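Local coordinates for PaiA Acetyltransferase (PDB 3K9U), which transfers an acetyl group from acetyl-CoA to polyamines, protecting the cell against their toxicity and possibly restraining sporulation and degradative-enzyme production, at residues I10-W24 with W40-I54. Numbering follows the deposited sequence.
Sequences IEDLETLIEVARESW and WIREKYSKEKLLNEI
Trp24 and Trp40 lie face to face where the first helix of this GNAT fold, 13-27, packs against helices 34-44 and 47-59, which precede strand 63-70. The six-membered ring of Trp24 overlaps the five-membered ring of Trp40, centroids 3.8 Å apart and planes 17° from parallel. Large flat indoles suit this end, since each offers a broad apolar face; Lys44 CE lies over the opposite face of Trp40. Trp24 also meets the ring of Tyr93, an acetyl-CoA-binding residue, and its side chain is about 7 Å from the bound acetyl-CoA at the nearest atoms.

One turn earlier, small Ala20 lets the Tyr45 ring come close: Ala20 CB stands over the Tyr45 ring face, 3.6 Å from the ring centroid, in a CH-pi contact, while Tyr45 OH is hydrogen-bonded to Arg91. Ile41 pushes CD1 against Trp24 CB and lays CG2 over a face of the Arg21 guanidinium, which Glu18 holds from its edge by a salt bridge.

Helix 34-44 gives way at Tyr45, the first residue to leave helical phi/psi, and Ser46 caps the next helix by accepting from Lys49 N. Leu13 is a knob in the hole that Lys47, Leu50, Leu51 and Ile54 form on helix 47-59. With CG anti to the backbone N (chi1 177°), its fork sends CD1 to Leu50 CB and CD2 to Leu51 CG. Leu16 meets Ile54 tip to tip, and Ile17 CG1 presses tightly on Leu50 CD1 at 3.5 Å.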
loop_
_atom_site.group_PDB
_atom_site.type_symbol
_atom_site.label_atom_id
_atom_site.label_comp_id
_atom_site.label_asym_id
_atom_site.label_seq_id
_atom_site.Cartn_x
_atom_site.Cartn_y
_atom_site.Cartn_z
ATOM N N ILE A 10 -9.640 12.894 22.814
ATOM C CA ILE A 10 -9.036 11.860 23.659
ATOM C C ILE A 10 -9.617 10.458 23.359
ATOM O O ILE A 10 -8.955 9.446 23.579
ATOM C CB ILE A 10 -9.093 12.190 25.189
ATOM C CG1 ILE A 10 -10.385 11.706 25.832
ATOM C CG2 ILE A 10 -8.871 13.695 25.469
ATOM C CD1 ILE A 10 -10.438 12.076 27.300
ATOM N N GLU A 11 -10.836 10.395 22.845
ATOM C CA GLU A 11 -11.412 9.104 22.427
ATOM C C GLU A 11 -10.662 8.482 21.238
ATOM O O GLU A 11 -10.787 7.291 20.990
ATOM C CB GLU A 11 -12.909 9.214 22.108
ATOM C CG GLU A 11 -13.315 10.515 21.468
ATOM C CD GLU A 11 -14.636 10.449 20.732
ATOM O OE1 GLU A 11 -15.600 9.816 21.236
ATOM O OE2 GLU A 11 -14.704 11.064 19.641
ATOM N N ASP A 12 -9.860 9.274 20.534
ATOM C CA ASP A 12 -9.052 8.752 19.441
ATOM C C ASP A 12 -7.752 8.103 19.923
ATOM O O ASP A 12 -6.983 7.608 19.114
ATOM C CB ASP A 12 -8.748 9.861 18.424
ATOM C CG ASP A 12 -10.009 10.451 17.815
ATOM O OD1 ASP A 12 -10.884 9.669 17.372
ATOM O OD2 ASP A 12 -10.140 11.696 17.783
ATOM N N LEU A 13 -7.513 8.073 21.224
ATOM C CA LEU A 13 -6.184 7.733 21.734
ATOM C C LEU A 13 -5.670 6.345 21.343
ATOM O O LEU A 13 -4.541 6.199 20.829
ATOM C CB LEU A 13 -6.152 7.862 23.263
ATOM C CG LEU A 13 -4.829 7.456 23.913
ATOM C CD1 LEU A 13 -3.771 8.507 23.646
ATOM C CD2 LEU A 13 -5.051 7.255 25.385
ATOM N N GLU A 14 -6.471 5.327 21.608
ATOM C CA GLU A 14 -6.010 3.955 21.435
ATOM C C GLU A 14 -5.816 3.631 19.946
ATOM O O GLU A 14 -4.869 2.931 19.574
ATOM C CB GLU A 14 -6.977 2.961 22.107
ATOM C CG GLU A 14 -7.108 3.134 23.681
ATOM C CD GLU A 14 -7.993 4.329 24.137
ATOM O OE1 GLU A 14 -8.477 5.120 23.286
ATOM O OE2 GLU A 14 -8.205 4.481 25.364
ATOM N N THR A 15 -6.703 4.145 19.095
ATOM C CA THR A 15 -6.621 3.845 17.670
ATOM C C THR A 15 -5.432 4.620 17.066
ATOM O O THR A 15 -4.701 4.102 16.209
ATOM C CB THR A 15 -7.982 4.068 16.941
ATOM O OG1 THR A 15 -8.384 5.429 17.065
ATOM C CG2 THR A 15 -9.091 3.205 17.553
ATOM N N LEU A 16 -5.182 5.821 17.580
ATOM C CA LEU A 16 -4.004 6.604 17.164
ATOM C C LEU A 16 -2.666 5.862 17.402
ATOM O O LEU A 16 -1.795 5.819 16.510
ATOM C CB LEU A 16 -4.021 7.970 17.832
ATOM C CG LEU A 16 -2.985 9.012 17.367
ATOM C CD1 LEU A 16 -3.274 9.510 15.985
ATOM C CD2 LEU A 16 -3.002 10.183 18.326
ATOM N N ILE A 17 -2.536 5.204 18.553
ATOM C CA ILE A 17 -1.343 4.396 18.832
ATOM C C ILE A 17 -1.196 3.264 17.819
ATOM O O ILE A 17 -0.092 2.992 17.358
ATOM C CB ILE A 17 -1.356 3.842 20.235
ATOM C CG1 ILE A 17 -1.332 4.983 21.266
ATOM C CG2 ILE A 17 -0.158 2.870 20.505
ATOM C CD1 ILE A 17 -1.624 4.452 22.695
ATOM N N GLU A 18 -2.301 2.635 17.432
ATOM C CA GLU A 18 -2.221 1.517 16.492
ATOM C C GLU A 18 -1.884 1.934 15.070
ATOM O O GLU A 18 -1.116 1.275 14.414
ATOM C CB GLU A 18 -3.492 0.680 16.508
ATOM C CG GLU A 18 -3.711 -0.152 17.799
ATOM C CD GLU A 18 -2.414 -0.550 18.530
ATOM O OE1 GLU A 18 -1.544 -1.213 17.912
ATOM O OE2 GLU A 18 -2.272 -0.198 19.736
ATOM N N VAL A 19 -2.463 3.027 14.601
ATOM C CA VAL A 19 -2.107 3.601 13.327
ATOM C C VAL A 19 -0.587 3.911 13.271
ATOM O O VAL A 19 0.142 3.431 12.372
ATOM C CB VAL A 19 -2.924 4.902 13.102
ATOM C CG1 VAL A 19 -2.417 5.671 11.909
ATOM C CG2 VAL A 19 -4.434 4.585 12.965
ATOM N N ALA A 20 -0.120 4.697 14.236
ATOM C CA ALA A 20 1.291 5.035 14.371
ATOM C C ALA A 20 2.118 3.775 14.353
ATOM O O ALA A 20 3.083 3.650 13.572
ATOM C CB ALA A 20 1.535 5.766 15.665
ATOM N N ARG A 21 1.739 2.827 15.204
ATOM C CA ARG A 21 2.531 1.622 15.319
ATOM C C ARG A 21 2.667 0.971 13.937
ATOM O O ARG A 21 3.775 0.621 13.531
ATOM C CB ARG A 21 1.931 0.622 16.313
ATOM C CG ARG A 21 2.812 -0.635 16.469
ATOM C CD ARG A 21 2.082 -1.818 17.139
ATOM N NE ARG A 21 1.386 -1.384 18.341
ATOM C CZ ARG A 21 1.984 -1.105 19.489
ATOM N NH1 ARG A 21 3.298 -1.251 19.620
ATOM N NH2 ARG A 21 1.252 -0.706 20.520
ATOM N N GLU A 22 1.537 0.807 13.242
ATOM C CA GLU A 22 1.520 0.071 11.971
ATOM C C GLU A 22 2.252 0.857 10.904
ATOM O O GLU A 22 2.957 0.304 10.086
ATOM C CB GLU A 22 0.084 -0.209 11.489
ATOM C CG GLU A 22 -0.620 -1.304 12.270
ATOM C CD GLU A 22 -1.986 -1.649 11.670
ATOM O OE1 GLU A 22 -2.991 -1.476 12.394
ATOM O OE2 GLU A 22 -2.049 -2.068 10.472
ATOM N N SER A 23 2.091 2.169 10.928
ATOM C CA SER A 23 2.738 2.988 9.909
ATOM C C SER A 23 4.265 2.989 10.089
ATOM O O SER A 23 5.009 2.863 9.119
ATOM C CB SER A 23 2.165 4.393 9.920
ATOM O OG SER A 23 2.475 5.066 8.718
ATOM N N TRP A 24 4.727 3.077 11.323
ATOM C CA TRP A 24 6.170 3.136 11.571
ATOM C C TRP A 24 6.812 1.801 11.186
ATOM O O TRP A 24 7.864 1.785 10.564
ATOM C CB TRP A 24 6.485 3.476 13.052
ATOM C CG TRP A 24 6.882 4.887 13.277
ATOM C CD1 TRP A 24 6.071 5.987 13.219
ATOM C CD2 TRP A 24 8.201 5.373 13.566
ATOM N NE1 TRP A 24 6.812 7.134 13.450
ATOM C CE2 TRP A 24 8.120 6.781 13.662
ATOM C CE3 TRP A 24 9.449 4.755 13.738
ATOM C CZ2 TRP A 24 9.245 7.583 13.947
ATOM C CZ3 TRP A 24 10.577 5.553 14.009
ATOM C CH2 TRP A 24 10.465 6.947 14.115
ATOM N N TRP A 40 10.704 3.548 19.887
ATOM C CA TRP A 40 10.062 4.783 19.471
ATOM C C TRP A 40 8.529 4.752 19.750
ATOM O O TRP A 40 7.995 5.681 20.366
ATOM C CB TRP A 40 10.368 5.091 18.016
ATOM C CG TRP A 40 9.939 6.480 17.621
ATOM C CD1 TRP A 40 8.686 6.879 17.249
ATOM C CD2 TRP A 40 10.766 7.638 17.551
ATOM N NE1 TRP A 40 8.683 8.216 16.941
ATOM C CE2 TRP A 40 9.947 8.711 17.122
ATOM C CE3 TRP A 40 12.131 7.876 17.790
ATOM C CZ2 TRP A 40 10.444 10.014 16.938
ATOM C CZ3 TRP A 40 12.633 9.171 17.600
ATOM C CH2 TRP A 40 11.782 10.226 17.174
ATOM N N ILE A 41 7.847 3.678 19.349
ATOM C CA ILE A 41 6.418 3.561 19.630
ATOM C C ILE A 41 6.144 3.567 21.153
ATOM O O ILE A 41 5.281 4.292 21.620
ATOM C CB ILE A 41 5.789 2.291 18.995
ATOM C CG1 ILE A 41 5.916 2.307 17.459
ATOM C CG2 ILE A 41 4.310 2.097 19.439
ATOM C CD1 ILE A 41 5.483 3.605 16.764
ATOM N N ARG A 42 6.905 2.787 21.915
ATOM C CA ARG A 42 6.701 2.685 23.350
ATOM C C ARG A 42 6.870 4.061 24.039
ATOM O O ARG A 42 6.145 4.378 24.975
ATOM C CB ARG A 42 7.709 1.691 23.935
ATOM C CG ARG A 42 7.501 1.372 25.435
ATOM C CD ARG A 42 8.791 0.900 26.159
ATOM N NE ARG A 42 9.505 -0.100 25.380
ATOM C CZ ARG A 42 10.718 0.049 24.839
ATOM N NH1 ARG A 42 11.437 1.158 25.023
ATOM N NH2 ARG A 42 11.233 -0.949 24.125
ATOM N N GLU A 43 7.806 4.881 23.559
ATOM C CA GLU A 43 8.135 6.134 24.238
ATOM C C GLU A 43 7.342 7.336 23.700
ATOM O O GLU A 43 6.706 8.074 24.463
ATOM C CB GLU A 43 9.645 6.357 24.175
ATOM C CG GLU A 43 10.409 5.204 24.893
ATOM C CD GLU A 43 11.869 5.518 25.218
ATOM O OE1 GLU A 43 12.636 5.845 24.286
ATOM O OE2 GLU A 43 12.252 5.440 26.410
ATOM N N LYS A 44 7.333 7.504 22.388
ATOM C CA LYS A 44 6.685 8.644 21.789
ATOM C C LYS A 44 5.200 8.433 21.724
ATOM O O LYS A 44 4.466 9.389 21.781
ATOM C CB LYS A 44 7.227 8.923 20.384
ATOM C CG LYS A 44 8.465 9.801 20.377
ATOM C CD LYS A 44 9.636 9.235 21.223
ATOM C CE LYS A 44 10.992 9.811 20.771
ATOM N NZ LYS A 44 12.162 9.278 21.562
ATOM N N TYR A 45 4.749 7.183 21.660
ATOM C CA TYR A 45 3.322 6.908 21.571
ATOM C C TYR A 45 2.716 6.211 22.810
ATOM O O TYR A 45 1.717 5.536 22.714
ATOM C CB TYR A 45 3.010 6.161 20.246
ATOM C CG TYR A 45 3.222 7.042 19.023
ATOM C CD1 TYR A 45 2.196 7.855 18.537
ATOM C CD2 TYR A 45 4.452 7.087 18.371
ATOM C CE1 TYR A 45 2.386 8.690 17.423
ATOM C CE2 TYR A 45 4.656 7.923 17.259
ATOM C CZ TYR A 45 3.612 8.724 16.788
ATOM O OH TYR A 45 3.800 9.564 15.690
ATOM N N SER A 46 3.287 6.420 23.987
ATOM C CA SER A 46 2.629 6.016 25.214
ATOM C C SER A 46 1.276 6.732 25.349
ATOM O O SER A 46 1.118 7.858 24.873
ATOM C CB SER A 46 3.496 6.385 26.433
ATOM O OG SER A 46 3.396 7.778 26.678
ATOM N N LYS A 47 0.326 6.078 26.020
ATOM C CA LYS A 47 -0.953 6.701 26.378
ATOM C C LYS A 47 -0.769 8.103 27.033
ATOM O O LYS A 47 -1.441 9.053 26.657
ATOM C CB LYS A 47 -1.751 5.811 27.338
ATOM C CG LYS A 47 -2.380 4.591 26.632
ATOM C CD LYS A 47 -3.309 3.762 27.554
ATOM C CE LYS A 47 -4.091 2.707 26.769
ATOM N NZ LYS A 47 -3.350 1.423 26.478
ATOM N N GLU A 48 0.125 8.216 28.003
ATOM C CA GLU A 48 0.175 9.439 28.784
ATOM C C GLU A 48 0.699 10.593 27.922
ATOM O O GLU A 48 0.125 11.682 27.907
ATOM C CB GLU A 48 1.029 9.268 30.030
ATOM C CG GLU A 48 0.397 8.424 31.098
ATOM C CD GLU A 48 0.220 6.975 30.675
ATOM O OE1 GLU A 48 1.073 6.466 29.923
ATOM O OE2 GLU A 48 -0.775 6.354 31.089
ATOM N N LYS A 49 1.760 10.328 27.176
ATOM C CA LYS A 49 2.400 11.340 26.364
ATOM C C LYS A 49 1.464 11.826 25.267
ATOM O O LYS A 49 1.321 13.045 25.089
ATOM C CB LYS A 49 3.702 10.813 25.770
ATOM C CG LYS A 49 4.546 11.879 25.032
ATOM C CD LYS A 49 6.020 11.384 24.812
ATOM C CE LYS A 49 7.051 12.508 25.095
ATOM N NZ LYS A 49 7.041 13.080 26.524
ATOM N N LEU A 50 0.819 10.899 24.541
ATOM C CA LEU A 50 -0.151 11.310 23.497
ATOM C C LEU A 50 -1.368 12.085 24.041
ATOM O O LEU A 50 -1.816 13.054 23.432
ATOM C CB LEU A 50 -0.692 10.111 22.709
ATOM C CG LEU A 50 0.209 9.530 21.644
ATOM C CD1 LEU A 50 -0.524 8.340 21.012
ATOM C CD2 LEU A 50 0.636 10.636 20.599
ATOM N N LEU A 51 -1.924 11.620 25.154
ATOM C CA LEU A 51 -3.029 12.311 25.797
ATOM C C LEU A 51 -2.712 13.801 26.033
ATOM O O LEU A 51 -3.512 14.692 25.709
ATOM C CB LEU A 51 -3.343 11.647 27.140
ATOM C CG LEU A 51 -4.391 10.548 27.142
ATOM C CD1 LEU A 51 -4.519 9.875 28.563
ATOM C CD2 LEU A 51 -5.739 11.142 26.661
ATOM N N ASN A 52 -1.541 14.049 26.614
ATOM C CA ASN A 52 -1.087 15.407 26.882
ATOM C C ASN A 52 -1.004 16.187 25.584
ATOM O O ASN A 52 -1.439 17.346 25.537
ATOM C CB ASN A 52 0.263 15.402 27.608
ATOM C CG ASN A 52 0.713 16.787 28.045
ATOM O OD1 ASN A 52 -0.027 17.530 28.709
ATOM N ND2 ASN A 52 1.952 17.131 27.707
ATOM N N GLU A 53 -0.492 15.551 24.523
ATOM C CA GLU A 53 -0.367 16.242 23.225
ATOM C C GLU A 53 -1.721 16.547 22.611
ATOM O O GLU A 53 -1.932 17.631 22.080
ATOM C CB GLU A 53 0.464 15.442 22.228
ATOM C CG GLU A 53 1.972 15.417 22.547
ATOM C CD GLU A 53 2.703 14.284 21.793
ATOM O OE1 GLU A 53 2.027 13.398 21.242
ATOM O OE2 GLU A 53 3.937 14.265 21.757
ATOM N N ILE A 54 -2.635 15.575 22.699
ATOM C CA ILE A 54 -3.996 15.763 22.221
ATOM C C ILE A 54 -4.657 16.913 22.980
ATOM O O ILE A 54 -5.287 17.760 22.339
ATOM C CB ILE A 54 -4.823 14.449 22.346
ATOM C CG1 ILE A 54 -4.294 13.374 21.375
ATOM C CG2 ILE A 54 -6.311 14.681 22.106
ATOM C CD1 ILE A 54 -5.000 11.989 21.533
#